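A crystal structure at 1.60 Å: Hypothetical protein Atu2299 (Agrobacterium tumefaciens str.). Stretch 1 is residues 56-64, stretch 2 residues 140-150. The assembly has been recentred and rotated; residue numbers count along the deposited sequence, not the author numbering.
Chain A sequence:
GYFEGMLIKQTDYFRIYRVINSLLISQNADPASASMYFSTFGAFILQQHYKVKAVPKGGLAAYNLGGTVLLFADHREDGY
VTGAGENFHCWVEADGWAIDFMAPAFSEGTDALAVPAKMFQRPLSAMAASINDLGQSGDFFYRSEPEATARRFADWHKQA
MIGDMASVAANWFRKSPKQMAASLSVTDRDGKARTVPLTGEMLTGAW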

ATOM      1  N   PRO A  56      -7.315   5.370  -4.632  1.00 12.03           N
ATOM      2  CA  PRO A  56      -5.997   4.894  -5.076  1.00 12.73           C
ATOM      3  C   PRO A  56      -5.540   5.759  -6.232  1.00 12.60           C
ATOM      4  O   PRO A  56      -6.354   6.108  -7.103  1.00 13.34           O
ATOM      5  CB  PRO A  56      -6.258   3.464  -5.546  1.00 13.34           C
ATOM      6  CG  PRO A  56      -7.716   3.390  -5.788  1.00 13.47           C
ATOM      7  CD  PRO A  56      -8.417   4.489  -5.067  1.00 12.69           C
ATOM      8  N   LYS A  57      -4.260   6.123  -6.226  1.00 11.61           N
ATOM      9  CA  LYS A  57      -3.666   6.907  -7.311  1.00 11.52           C
ATOM     10  C   LYS A  57      -2.340   6.274  -7.655  1.00 10.95           C
ATOM     11  O   LYS A  57      -1.789   5.519  -6.857  1.00 11.67           O
ATOM     12  CB  LYS A  57      -3.467   8.350  -6.870  1.00 12.34           C
ATOM     13  CG  LYS A  57      -4.780   9.065  -6.684  1.00 14.53           C
ATOM     14  CD  LYS A  57      -4.568  10.538  -6.646  1.00 20.01           C
ATOM     15  CE  LYS A  57      -5.877  11.262  -6.657  1.00 22.70           C
ATOM     16  NZ  LYS A  57      -5.592  12.704  -6.457  1.00 23.77           N
ATOM     17  N   GLY A  58      -1.837   6.541  -8.852  1.00 10.22           N
ATOM     18  CA  GLY A  58      -0.541   6.003  -9.253  1.00  9.65           C
ATOM     19  C   GLY A  58       0.208   6.968 -10.147  1.00  9.90           C
ATOM     20  O   GLY A  58      -0.374   7.896 -10.695  1.00 10.28           O
ATOM     21  N   GLY A  59       1.513   6.750 -10.243  1.00  9.95           N
ATOM     22  CA  GLY A  59       2.364   7.490 -11.165  1.00  9.92           C
ATOM     23  C   GLY A  59       3.784   7.374 -10.668  1.00 10.46           C
ATOM     24  O   GLY A  59       4.281   6.264 -10.426  1.00 10.88           O
ATOM     25  N   LEU A  60       4.422   8.529 -10.519  1.00 10.04           N
ATOM     26  CA  LEU A  60       5.797   8.604 -10.021  1.00 10.32           C
ATOM     27  C   LEU A  60       5.756   8.850  -8.511  1.00 10.24           C
ATOM     28  O   LEU A  60       4.990   9.694  -8.035  1.00 10.28           O
ATOM     29  CB  LEU A  60       6.546   9.745 -10.731  1.00 10.90           C
ATOM     30  CG  LEU A  60       8.007   9.934 -10.342  1.00 12.58           C
ATOM     31  CD1 LEU A  60       8.821  10.424 -11.539  1.00 13.60           C
ATOM     32  CD2 LEU A  60       8.157  10.866  -9.123  1.00 14.98           C
ATOM     33  N   ALA A  61       6.567   8.105  -7.757  1.00 10.08           N
ATOM     34  CA  ALA A  61       6.621   8.292  -6.298  1.00  9.97           C
ATOM     35  C   ALA A  61       8.061   8.204  -5.823  1.00 10.24           C
ATOM     36  O   ALA A  61       8.848   7.411  -6.351  1.00 11.01           O
ATOM     37  CB  ALA A  61       5.765   7.266  -5.572  1.00 10.21           C
ATOM     38  N   ALA A  62       8.404   9.032  -4.846  1.00  8.76           N
ATOM     39  CA  ALA A  62       9.754   9.013  -4.272  1.00  9.16           C
ATOM     40  C   ALA A  62       9.667   9.280  -2.789  1.00  9.39           C
ATOM     41  O   ALA A  62       8.843  10.079  -2.363  1.00  8.93           O
ATOM     42  CB  ALA A  62      10.623  10.055  -4.930  1.00 10.75           C
ATOM     43  N   TYR A  63      10.523   8.614  -2.016  1.00  9.41           N
ATOM     44  CA  TYR A  63      10.520   8.747  -0.564  1.00  9.82           C
ATOM     45  C   TYR A  63      11.940   8.882  -0.056  1.00 10.24           C
ATOM     46  O   TYR A  63      12.835   8.201  -0.564  1.00 12.10           O
ATOM     47  CB  TYR A  63       9.983   7.464   0.063  1.00  9.18           C
ATOM     48  CG  TYR A  63       8.547   7.167  -0.237  1.00  9.17           C
ATOM     49  CD1 TYR A  63       7.538   7.810   0.488  1.00 10.12           C
ATOM     50  CD2 TYR A  63       8.189   6.209  -1.204  1.00  9.19           C
ATOM     51  CE1 TYR A  63       6.194   7.538   0.238  1.00 10.27           C
ATOM     52  CE2 TYR A  63       6.836   5.932  -1.465  1.00  9.07           C
ATOM     53  CZ  TYR A  63       5.855   6.600  -0.731  1.00  9.86           C
ATOM     54  OH  TYR A  63       4.515   6.348  -0.948  1.00 10.66           O
ATOM     55  N   ASN A  64      12.150   9.726   0.949  1.00 10.09           N
ATOM     56  CA  ASN A  64      13.394   9.649   1.693  1.00 10.46           C
ATOM     57  C   ASN A  64      13.119   8.772   2.903  1.00 11.01           C
ATOM     58  O   ASN A  64      12.332   9.143   3.768  1.00 11.87           O
ATOM     59  CB  ASN A  64      13.880  11.039   2.131  1.00 10.64           C
ATOM     60  CG  ASN A  64      15.128  10.960   3.005  1.00 11.96           C
ATOM     61  OD1 ASN A  64      15.288  10.019   3.798  1.00 13.18           O
ATOM     62  ND2 ASN A  64      16.021  11.936   2.862  1.00 12.80           N
ATOM     63  N   PHE A 140       8.450  12.976   0.929  1.00  9.41           N
ATOM     64  CA  PHE A 140       7.892  12.224  -0.183  1.00  9.34           C
ATOM     65  C   PHE A 140       7.464  13.148  -1.290  1.00  8.63           C
ATOM     66  O   PHE A 140       7.154  14.323  -1.061  1.00  8.44           O
ATOM     67  CB  PHE A 140       6.697  11.365   0.253  1.00  9.30           C
ATOM     68  CG  PHE A 140       5.463  12.164   0.657  1.00  8.72           C
ATOM     69  CD1 PHE A 140       4.341  12.171  -0.157  1.00  9.08           C
ATOM     70  CD2 PHE A 140       5.419  12.872   1.856  1.00  9.86           C
ATOM     71  CE1 PHE A 140       3.183  12.887   0.210  1.00  9.96           C
ATOM     72  CE2 PHE A 140       4.265  13.583   2.229  1.00  8.55           C
ATOM     73  CZ  PHE A 140       3.164  13.603   1.410  1.00 10.01           C
ATOM     74  N   PHE A 141       7.482  12.610  -2.504  1.00  8.53           N
ATOM     75  CA  PHE A 141       6.985  13.354  -3.646  1.00  8.48           C
ATOM     76  C   PHE A 141       6.200  12.408  -4.536  1.00  8.30           C
ATOM     77  O   PHE A 141       6.672  11.314  -4.858  1.00  8.84           O
ATOM     78  CB  PHE A 141       8.122  14.018  -4.435  1.00  9.35           C
ATOM     79  CG  PHE A 141       7.643  14.681  -5.691  1.00  9.27           C
ATOM     80  CD1 PHE A 141       6.962  15.898  -5.637  1.00 10.47           C
ATOM     81  CD2 PHE A 141       7.836  14.061  -6.931  1.00 10.06           C
ATOM     82  CE1 PHE A 141       6.476  16.495  -6.812  1.00 11.36           C
ATOM     83  CE2 PHE A 141       7.368  14.655  -8.108  1.00 11.52           C
ATOM     84  CZ  PHE A 141       6.678  15.855  -8.046  1.00 11.58           C
ATOM     85  N   TYR A 142       5.019  12.859  -4.942  1.00  8.32           N
ATOM     86  CA  TYR A 142       4.143  12.113  -5.849  1.00  8.85           C
ATOM     87  C   TYR A 142       3.790  12.937  -7.078  1.00  9.54           C
ATOM     88  O   TYR A 142       3.494  14.144  -6.968  1.00 10.73           O
ATOM     89  CB  TYR A 142       2.808  11.815  -5.179  1.00  8.74           C
ATOM     90  CG  TYR A 142       2.803  10.895  -3.995  1.00  8.40           C
ATOM     91  CD1 TYR A 142       3.753   9.880  -3.836  1.00 10.26           C
ATOM     92  CD2 TYR A 142       1.810  11.034  -3.024  1.00 10.75           C
ATOM     93  CE1 TYR A 142       3.697   9.002  -2.729  1.00  9.55           C
ATOM     94  CE2 TYR A 142       1.752  10.178  -1.923  1.00 11.96           C
ATOM     95  CZ  TYR A 142       2.699   9.179  -1.780  1.00  8.70           C
ATOM     96  OH  TYR A 142       2.608   8.318  -0.709  1.00  9.13           O
ATOM     97  N   ARG A 143       3.805  12.286  -8.241  1.00  9.89           N
ATOM     98  CA  ARG A 143       3.151  12.844  -9.420  1.00 10.62           C
ATOM     99  C   ARG A 143       2.160  11.835  -9.945  1.00 10.12           C
ATOM    100  O   ARG A 143       2.550  10.802 -10.517  1.00 10.01           O
ATOM    101  CB  ARG A 143       4.140  13.247 -10.510  1.00 11.06           C
ATOM    102  CG  ARG A 143       3.429  13.897 -11.686  1.00 15.32           C
ATOM    103  CD  ARG A 143       4.376  14.371 -12.756  1.00 20.21           C
ATOM    104  NE  ARG A 143       5.066  13.262 -13.405  1.00 24.92           N
ATOM    105  CZ  ARG A 143       6.388  13.107 -13.395  1.00 28.14           C
ATOM    106  NH1 ARG A 143       7.159  13.998 -12.781  1.00 28.82           N
ATOM    107  NH2 ARG A 143       6.944  12.068 -14.006  1.00 28.47           N
ATOM    108  N   SER A 144       0.883  12.144  -9.748  1.00 10.90           N
ATOM    109  CA  SER A 144      -0.190  11.329 -10.282  1.00 11.97           C
ATOM    110  C   SER A 144      -0.148  11.332 -11.809  1.00 12.94           C
ATOM    111  O   SER A 144      -0.010  12.386 -12.429  1.00 13.61           O
ATOM    112  CB  SER A 144      -1.556  11.839  -9.803  1.00 13.35           C
ATOM    113  OG  SER A 144      -2.585  11.001 -10.317  1.00 14.27           O
ATOM    114  N   GLU A 145      -0.288  10.141 -12.387  1.00 13.19           N
ATOM    115  CA  GLU A 145      -0.394   9.961 -13.833  1.00 13.67           C
ATOM    116  C   GLU A 145      -1.709   9.242 -14.128  1.00 13.51           C
ATOM    117  O   GLU A 145      -1.735   8.013 -14.298  1.00 12.15           O
ATOM    118  CB  GLU A 145       0.799   9.174 -14.343  1.00 14.34           C
ATOM    119  CG  GLU A 145       2.106   9.923 -14.152  1.00 18.08           C
ATOM    120  CD  GLU A 145       2.355  10.971 -15.233  1.00 23.59           C
ATOM    121  OE1 GLU A 145       1.485  11.160 -16.128  1.00 24.82           O
ATOM    122  OE2 GLU A 145       3.436  11.603 -15.190  1.00 25.70           O
ATOM    123  N   PRO A 146      -2.821  10.002 -14.138  1.00 13.21           N
ATOM    124  CA  PRO A 146      -4.128   9.345 -14.182  1.00 13.17           C
ATOM    125  C   PRO A 146      -4.350   8.481 -15.425  1.00 12.71           C
ATOM    126  O   PRO A 146      -5.017   7.446 -15.351  1.00 12.12           O
ATOM    127  CB  PRO A 146      -5.128  10.511 -14.125  1.00 13.53           C
ATOM    128  CG  PRO A 146      -4.368  11.720 -14.510  1.00 15.39           C
ATOM    129  CD  PRO A 146      -2.939  11.471 -14.055  1.00 14.35           C
ATOM    130  N   GLU A 147      -3.785   8.884 -16.555  1.00 12.41           N
ATOM    131  CA  GLU A 147      -3.972   8.090 -17.774  1.00 13.72           C
ATOM    132  C   GLU A 147      -3.269   6.732 -17.652  1.00 12.75           C
ATOM    133  O   GLU A 147      -3.842   5.672 -17.970  1.00 13.10           O
ATOM    134  CB  GLU A 147      -3.494   8.871 -19.008  1.00 14.69           C
ATOM    135  CG  GLU A 147      -4.187  10.223 -19.211  1.00 17.91           C
ATOM    136  CD  GLU A 147      -3.699  11.353 -18.272  1.00 22.48           C
ATOM    137  OE1 GLU A 147      -2.572  11.286 -17.723  1.00 23.34           O
ATOM    138  OE2 GLU A 147      -4.466  12.327 -18.084  1.00 26.93           O
ATOM    139  N   ALA A 148      -2.029   6.756 -17.155  1.00 12.57           N
ATOM    140  CA  ALA A 148      -1.274   5.533 -16.911  1.00 11.90           C
ATOM    141  C   ALA A 148      -1.956   4.647 -15.869  1.00 11.44           C
ATOM    142  O   ALA A 148      -2.036   3.430 -16.047  1.00 11.70           O
ATOM    143  CB  ALA A 148       0.159   5.867 -16.463  1.00 13.18           C
ATOM    144  N   THR A 149      -2.452   5.265 -14.801  1.00 11.11           N
ATOM    145  CA  THR A 149      -3.143   4.517 -13.750  1.00 10.88           C
ATOM    146  C   THR A 149      -4.367   3.809 -14.311  1.00 11.06           C
ATOM    147  O   THR A 149      -4.552   2.599 -14.091  1.00 11.25           O
ATOM    148  CB  THR A 149      -3.506   5.443 -12.594  1.00 11.20           C
ATOM    149  OG1 THR A 149      -2.297   6.009 -12.078  1.00 10.68           O
ATOM    150  CG2 THR A 149      -4.224   4.687 -11.479  1.00 11.89           C
ATOM    151  N   ALA A 150      -5.161   4.541 -15.092  1.00 10.83           N
ATOM    152  CA  ALA A 150      -6.363   3.955 -15.682  1.00 11.01           C
ATOM    153  C   ALA A 150      -5.998   2.743 -16.549  1.00 11.60           C
ATOM    154  O   ALA A 150      -6.623   1.682 -16.445  1.00 12.42           O
ATOM    155  CB  ALA A 150      -7.131   4.993 -16.505  1.00 11.21           C
TER
HETATM  156  O   HOH W   1      -3.457   8.297 -10.753  1.00 13.39           O

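Residues 60-64 and 140-144 are neighbouring antiparallel strands, and their alternation sorts the side chains onto two faces. On one face Leu60 and Ala62 lie beside Phe141 and Arg143. Leu60 CD2 meets Phe141 CD2 at 3.9 Å, reaching the phenyl ring at its edge, while Leu60 CB covers one face of the Arg143 guanidinium, a flat group whose faces accept apolar neighbours while its rim stays free for polar bonds. On the other face are Ala61, Tyr63, Phe140 and Tyr142. The small methyl Ala61 CB fits against the edge of the Tyr142 ring, 3.7 Å from Tyr142 CD1, and Tyr63 CD1 rests 3.7 Å from Phe140 CB. The two tyrosines suit this buried face because each joins an apolar ring to a polar tip: Tyr63 OH and Tyr142 OH hydrogen-bond at 2.8 Å, so neither hydroxyl is buried without a partner.

The backbone holds this register. Leu60 and Arg143 form a hydrogen-bonded pair, Leu60 N to Arg143 O and Arg143 N to Leu60 O both spanning 2.9 Å; Ala62 and Phe141 repeat the pattern, with Ala62 N to Phe141 O and Phe141 N to Ala62 O also 2.9 Å.

At Gly59 the chain turns a corner. An ideal CB there would lie 2.1 Å from Arg143 O, so glycine leaves room for the close approach of the strands. Just before it, Gly58 O accepts a nearly linear hydrogen bond from Glu145 N at 2.8 Å. Glu145 occupies the N-cap position of the following helix, and its OE2 forms a salt bridge with Arg143 NE at 2.9 Å. At the polar edge, one water accepts from Gly58 N at 3.1 Å and hydrogen-bonds to Ser144 OG and Thr149 OG1, each 2.9 Å from the water oxygen, joining the backbone of Gly58 to the hydroxyls of Ser144, at the end of its strand, and Thr149, in the helix.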